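Local structure of AimR transcriptional regulator (Bacillus phage phi3T, 5ZVV) at residues 322-334 and 343-356. The protein activates transcription of the phage aimX locus as a homodimer and, when bound by the arbitrium peptide, becomes an inactive monomer, which leads to lysogeny. Numbering follows the deposited sequence.
Sequences QDENELGFYYYYK and DYYKSIRYFKKSDD
Helices 324-334 and 343-353 run antiparallel (162°) and come closest in backbone at Gly328 and Ser347, CA to CA 4.0 Å, an antiparallel helical hairpin consistent with the TPR-like family. Gly328 CA lies over the centre of the Phe351 ring, a CH-pi contact. An edge of that ring in turn points at the face of Phe329, with the planes at 83°. A chi1 of 166° turns the Ser347 hydroxyl across to Gly328 O, 2.8 Å from OG and above the carbonyl plane, while the helical Tyr332 N reaches the same oxygen from the other face. Tyr331 and Tyr350 pack as knobs into holes; their rings are nearly parallel but slid apart, with Lys346 CB over a face of Tyr331 and Leu327 CB over one of Tyr350. At the Schellman turn, whose C-prime residue is Asp355, the Asn325 amide uses both N-H groups: ND2 to Ser354 OG at 3.1 Å and, nearly coplanar with the carboxylate, to the anti lone pair of Asp356 OD2 at 2.7 Å, while Asp356 OD1 accepts from Tyr358 N and Phe359 N. One water links Glu324 OE1 to Lys353 NZ. Two straight bonds thus fix the amide's rotation and tie the helix 324-334 start to the turn ending its partner.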
# COMPACT_ATOMS: atom_id res chain seq x y z
N GLN A 322 -9.58 -18.42 -9.01
CA GLN A 322 -8.86 -17.45 -9.84
C GLN A 322 -8.77 -16.11 -9.12
O GLN A 322 -9.76 -15.64 -8.56
CB GLN A 322 -9.57 -17.27 -11.18
CG GLN A 322 -9.74 -18.54 -11.99
CD GLN A 322 -10.34 -18.27 -13.37
OE1 GLN A 322 -9.62 -18.19 -14.36
NE2 GLN A 322 -11.66 -18.13 -13.43
N ASP A 323 -7.59 -15.50 -9.15
CA ASP A 323 -7.46 -14.16 -8.58
C ASP A 323 -7.97 -13.13 -9.59
O ASP A 323 -8.43 -13.46 -10.68
CB ASP A 323 -6.02 -13.90 -8.13
CG ASP A 323 -5.02 -13.81 -9.28
OD1 ASP A 323 -5.41 -13.76 -10.46
OD2 ASP A 323 -3.80 -13.78 -8.99
N GLU A 324 -7.87 -11.85 -9.22
CA GLU A 324 -8.54 -10.82 -10.00
C GLU A 324 -7.88 -10.61 -11.36
O GLU A 324 -8.58 -10.39 -12.36
CB GLU A 324 -8.58 -9.51 -9.20
CG GLU A 324 -9.29 -9.67 -7.86
CD GLU A 324 -9.20 -8.43 -7.00
OE1 GLU A 324 -10.24 -7.76 -6.81
OE2 GLU A 324 -8.09 -8.13 -6.51
N ASN A 325 -6.55 -10.69 -11.43
CA ASN A 325 -5.86 -10.59 -12.71
C ASN A 325 -6.24 -11.75 -13.63
O ASN A 325 -6.63 -11.56 -14.80
CB ASN A 325 -4.35 -10.55 -12.47
CG ASN A 325 -3.56 -10.05 -13.67
OD1 ASN A 325 -2.93 -10.84 -14.38
ND2 ASN A 325 -3.59 -8.74 -13.90
N GLU A 326 -6.14 -12.98 -13.10
CA GLU A 326 -6.62 -14.15 -13.82
C GLU A 326 -8.07 -13.99 -14.24
O GLU A 326 -8.47 -14.50 -15.29
CB GLU A 326 -6.46 -15.40 -12.96
CG GLU A 326 -5.02 -15.86 -12.78
CD GLU A 326 -4.86 -16.87 -11.67
OE1 GLU A 326 -5.77 -16.98 -10.82
OE2 GLU A 326 -3.82 -17.57 -11.64
N LEU A 327 -8.88 -13.29 -13.44
CA LEU A 327 -10.26 -13.05 -13.83
C LEU A 327 -10.36 -12.04 -14.96
O LEU A 327 -11.29 -12.12 -15.78
CB LEU A 327 -11.08 -12.60 -12.63
CG LEU A 327 -11.50 -13.73 -11.70
CD1 LEU A 327 -12.28 -13.20 -10.50
CD2 LEU A 327 -12.32 -14.76 -12.46
N GLY A 328 -9.43 -11.09 -15.03
CA GLY A 328 -9.39 -10.20 -16.18
C GLY A 328 -9.15 -10.96 -17.47
O GLY A 328 -9.88 -10.79 -18.46
N PHE A 329 -8.14 -11.84 -17.47
CA PHE A 329 -7.94 -12.70 -18.64
C PHE A 329 -9.17 -13.58 -18.89
O PHE A 329 -9.62 -13.73 -20.03
CB PHE A 329 -6.69 -13.56 -18.46
CG PHE A 329 -5.41 -12.79 -18.54
CD1 PHE A 329 -4.89 -12.43 -19.77
CD2 PHE A 329 -4.73 -12.43 -17.40
CE1 PHE A 329 -3.71 -11.72 -19.86
CE2 PHE A 329 -3.55 -11.71 -17.47
CZ PHE A 329 -3.04 -11.36 -18.70
N TYR A 330 -9.73 -14.15 -17.82
CA TYR A 330 -10.84 -15.09 -17.94
C TYR A 330 -12.03 -14.45 -18.65
O TYR A 330 -12.56 -15.00 -19.62
CB TYR A 330 -11.24 -15.58 -16.54
CG TYR A 330 -12.51 -16.40 -16.48
CD1 TYR A 330 -12.49 -17.77 -16.70
CD2 TYR A 330 -13.73 -15.81 -16.17
CE1 TYR A 330 -13.65 -18.53 -16.63
CE2 TYR A 330 -14.89 -16.56 -16.10
CZ TYR A 330 -14.85 -17.91 -16.33
OH TYR A 330 -16.01 -18.66 -16.26
N TYR A 331 -12.45 -13.27 -18.18
CA TYR A 331 -13.56 -12.59 -18.85
C TYR A 331 -13.16 -12.05 -20.21
O TYR A 331 -14.04 -11.84 -21.06
CB TYR A 331 -14.08 -11.46 -17.97
CG TYR A 331 -14.70 -11.92 -16.66
CD1 TYR A 331 -16.04 -12.29 -16.60
CD2 TYR A 331 -13.93 -12.00 -15.51
CE1 TYR A 331 -16.60 -12.71 -15.41
CE2 TYR A 331 -14.49 -12.43 -14.31
CZ TYR A 331 -15.82 -12.78 -14.27
OH TYR A 331 -16.38 -13.21 -13.09
N TYR A 332 -11.87 -11.82 -20.46
CA TYR A 332 -11.46 -11.49 -21.83
C TYR A 332 -11.74 -12.65 -22.78
O TYR A 332 -12.26 -12.46 -23.88
CB TYR A 332 -9.98 -11.10 -21.87
CG TYR A 332 -9.45 -10.90 -23.27
CD1 TYR A 332 -9.90 -9.85 -24.06
CD2 TYR A 332 -8.51 -11.76 -23.81
CE1 TYR A 332 -9.43 -9.66 -25.34
CE2 TYR A 332 -8.03 -11.58 -25.10
CZ TYR A 332 -8.49 -10.53 -25.86
OH TYR A 332 -8.02 -10.34 -27.14
N TYR A 333 -11.40 -13.88 -22.36
CA TYR A 333 -11.66 -15.04 -23.21
C TYR A 333 -13.16 -15.31 -23.34
O TYR A 333 -13.65 -15.63 -24.43
CB TYR A 333 -10.94 -16.27 -22.65
CG TYR A 333 -9.45 -16.05 -22.48
CD1 TYR A 333 -8.70 -15.47 -23.48
CD2 TYR A 333 -8.81 -16.43 -21.31
CE1 TYR A 333 -7.34 -15.26 -23.33
CE2 TYR A 333 -7.45 -16.23 -21.14
CZ TYR A 333 -6.72 -15.65 -22.16
OH TYR A 333 -5.38 -15.45 -22.00
N LYS A 334 -13.89 -15.20 -22.23
CA LYS A 334 -15.35 -15.32 -22.29
C LYS A 334 -15.93 -14.31 -23.28
O LYS A 334 -16.89 -14.61 -23.99
CB LYS A 334 -15.96 -15.13 -20.91
CG LYS A 334 -15.54 -16.17 -19.89
CD LYS A 334 -16.39 -17.42 -19.98
CE LYS A 334 -17.82 -17.14 -19.54
NZ LYS A 334 -18.65 -18.38 -19.56
N ASP A 343 -18.73 -8.81 -21.02
CA ASP A 343 -17.59 -9.62 -20.61
C ASP A 343 -16.29 -8.82 -20.70
O ASP A 343 -15.42 -8.94 -19.83
CB ASP A 343 -17.51 -10.88 -21.48
CG ASP A 343 -18.61 -11.86 -21.17
OD1 ASP A 343 -19.00 -11.97 -19.99
OD2 ASP A 343 -19.10 -12.53 -22.11
N TYR A 344 -16.15 -8.00 -21.74
CA TYR A 344 -14.99 -7.11 -21.83
C TYR A 344 -15.03 -6.04 -20.74
O TYR A 344 -13.97 -5.64 -20.24
CB TYR A 344 -14.92 -6.49 -23.22
CG TYR A 344 -14.73 -7.50 -24.32
CD1 TYR A 344 -13.68 -8.41 -24.28
CD2 TYR A 344 -15.61 -7.56 -25.40
CE1 TYR A 344 -13.51 -9.35 -25.29
CE2 TYR A 344 -15.44 -8.49 -26.41
CZ TYR A 344 -14.39 -9.38 -26.35
OH TYR A 344 -14.21 -10.31 -27.35
N TYR A 345 -16.23 -5.58 -20.37
CA TYR A 345 -16.34 -4.64 -19.26
C TYR A 345 -15.86 -5.27 -17.96
O TYR A 345 -15.10 -4.65 -17.19
CB TYR A 345 -17.79 -4.16 -19.12
CG TYR A 345 -18.35 -3.46 -20.34
CD1 TYR A 345 -17.51 -2.84 -21.26
CD2 TYR A 345 -19.72 -3.42 -20.58
CE1 TYR A 345 -18.02 -2.20 -22.37
CE2 TYR A 345 -20.23 -2.79 -21.69
CZ TYR A 345 -19.38 -2.18 -22.59
OH TYR A 345 -19.89 -1.54 -23.69
N LYS A 346 -16.29 -6.51 -17.69
CA LYS A 346 -15.86 -7.19 -16.47
C LYS A 346 -14.36 -7.46 -16.49
O LYS A 346 -13.68 -7.32 -15.47
CB LYS A 346 -16.65 -8.48 -16.29
CG LYS A 346 -18.14 -8.27 -16.03
CD LYS A 346 -18.79 -9.49 -15.40
CE LYS A 346 -19.42 -10.40 -16.44
NZ LYS A 346 -20.60 -9.76 -17.09
N SER A 347 -13.83 -7.87 -17.65
CA SER A 347 -12.39 -8.02 -17.80
C SER A 347 -11.67 -6.73 -17.43
O SER A 347 -10.67 -6.75 -16.70
CB SER A 347 -12.05 -8.43 -19.23
OG SER A 347 -10.67 -8.28 -19.50
N ILE A 348 -12.17 -5.59 -17.92
CA ILE A 348 -11.57 -4.30 -17.59
C ILE A 348 -11.63 -4.06 -16.09
O ILE A 348 -10.64 -3.62 -15.48
CB ILE A 348 -12.27 -3.17 -18.37
CG1 ILE A 348 -11.94 -3.26 -19.86
CG2 ILE A 348 -11.86 -1.81 -17.82
CD1 ILE A 348 -12.75 -2.33 -20.71
N ARG A 349 -12.77 -4.36 -15.46
CA ARG A 349 -12.91 -4.11 -14.03
C ARG A 349 -11.93 -4.95 -13.22
O ARG A 349 -11.40 -4.50 -12.20
CB ARG A 349 -14.34 -4.36 -13.58
CG ARG A 349 -15.33 -3.33 -14.10
CD ARG A 349 -16.76 -3.63 -13.66
NE ARG A 349 -17.70 -2.66 -14.22
CZ ARG A 349 -18.00 -1.50 -13.64
NH1 ARG A 349 -17.44 -1.16 -12.49
NH2 ARG A 349 -18.87 -0.68 -14.22
N TYR A 350 -11.67 -6.18 -13.67
CA TYR A 350 -10.74 -7.02 -12.92
C TYR A 350 -9.29 -6.63 -13.16
O TYR A 350 -8.47 -6.69 -12.24
CB TYR A 350 -10.98 -8.49 -13.25
CG TYR A 350 -12.15 -9.07 -12.48
CD1 TYR A 350 -12.06 -9.29 -11.11
CD2 TYR A 350 -13.34 -9.39 -13.12
CE1 TYR A 350 -13.12 -9.81 -10.40
CE2 TYR A 350 -14.41 -9.91 -12.42
CZ TYR A 350 -14.29 -10.12 -11.06
OH TYR A 350 -15.35 -10.64 -10.35
N PHE A 351 -8.95 -6.22 -14.38
CA PHE A 351 -7.62 -5.67 -14.62
C PHE A 351 -7.39 -4.39 -13.81
O PHE A 351 -6.27 -4.12 -13.38
CB PHE A 351 -7.40 -5.40 -16.11
CG PHE A 351 -7.01 -6.62 -16.89
CD1 PHE A 351 -5.97 -7.42 -16.45
CD2 PHE A 351 -7.67 -6.96 -18.05
CE1 PHE A 351 -5.60 -8.55 -17.16
CE2 PHE A 351 -7.31 -8.08 -18.77
CZ PHE A 351 -6.27 -8.88 -18.32
N LYS A 352 -8.45 -3.60 -13.60
CA LYS A 352 -8.34 -2.42 -12.75
C LYS A 352 -8.14 -2.81 -11.29
O LYS A 352 -7.29 -2.25 -10.60
CB LYS A 352 -9.58 -1.55 -12.90
CG LYS A 352 -9.62 -0.74 -14.19
CD LYS A 352 -8.68 0.44 -14.11
CE LYS A 352 -8.95 1.42 -15.24
NZ LYS A 352 -8.16 2.67 -15.12
N LYS A 353 -8.93 -3.78 -10.81
CA LYS A 353 -8.83 -4.19 -9.41
C LYS A 353 -7.46 -4.79 -9.10
O LYS A 353 -6.99 -4.70 -7.96
CB LYS A 353 -9.93 -5.19 -9.07
CG LYS A 353 -11.30 -4.57 -8.87
CD LYS A 353 -12.30 -5.62 -8.41
CE LYS A 353 -13.69 -5.03 -8.21
NZ LYS A 353 -14.66 -6.07 -7.78
N SER A 354 -6.82 -5.41 -10.09
CA SER A 354 -5.49 -5.97 -9.91
C SER A 354 -4.38 -4.99 -10.26
O SER A 354 -3.21 -5.38 -10.27
CB SER A 354 -5.34 -7.26 -10.73
OG SER A 354 -5.51 -7.01 -12.11
N ASP A 355 -4.73 -3.74 -10.56
CA ASP A 355 -3.74 -2.68 -10.80
C ASP A 355 -2.83 -3.04 -11.97
O ASP A 355 -1.62 -2.78 -11.94
CB ASP A 355 -2.94 -2.38 -9.54
CG ASP A 355 -2.25 -1.03 -9.58
OD1 ASP A 355 -2.51 -0.25 -10.53
OD2 ASP A 355 -1.45 -0.74 -8.67
N ASP A 356 -3.40 -3.66 -13.00
CA ASP A 356 -2.66 -4.09 -14.18
C ASP A 356 -2.91 -3.05 -15.28
O ASP A 356 -3.98 -3.03 -15.89
CB ASP A 356 -3.10 -5.49 -14.61
CG ASP A 356 -2.17 -6.10 -15.66
OD1 ASP A 356 -1.54 -5.34 -16.43
OD2 ASP A 356 -2.09 -7.34 -15.72
O HOH W 1 -12.96 -8.41 -6.59
O HOH W 2 -8.12 -4.87 -5.42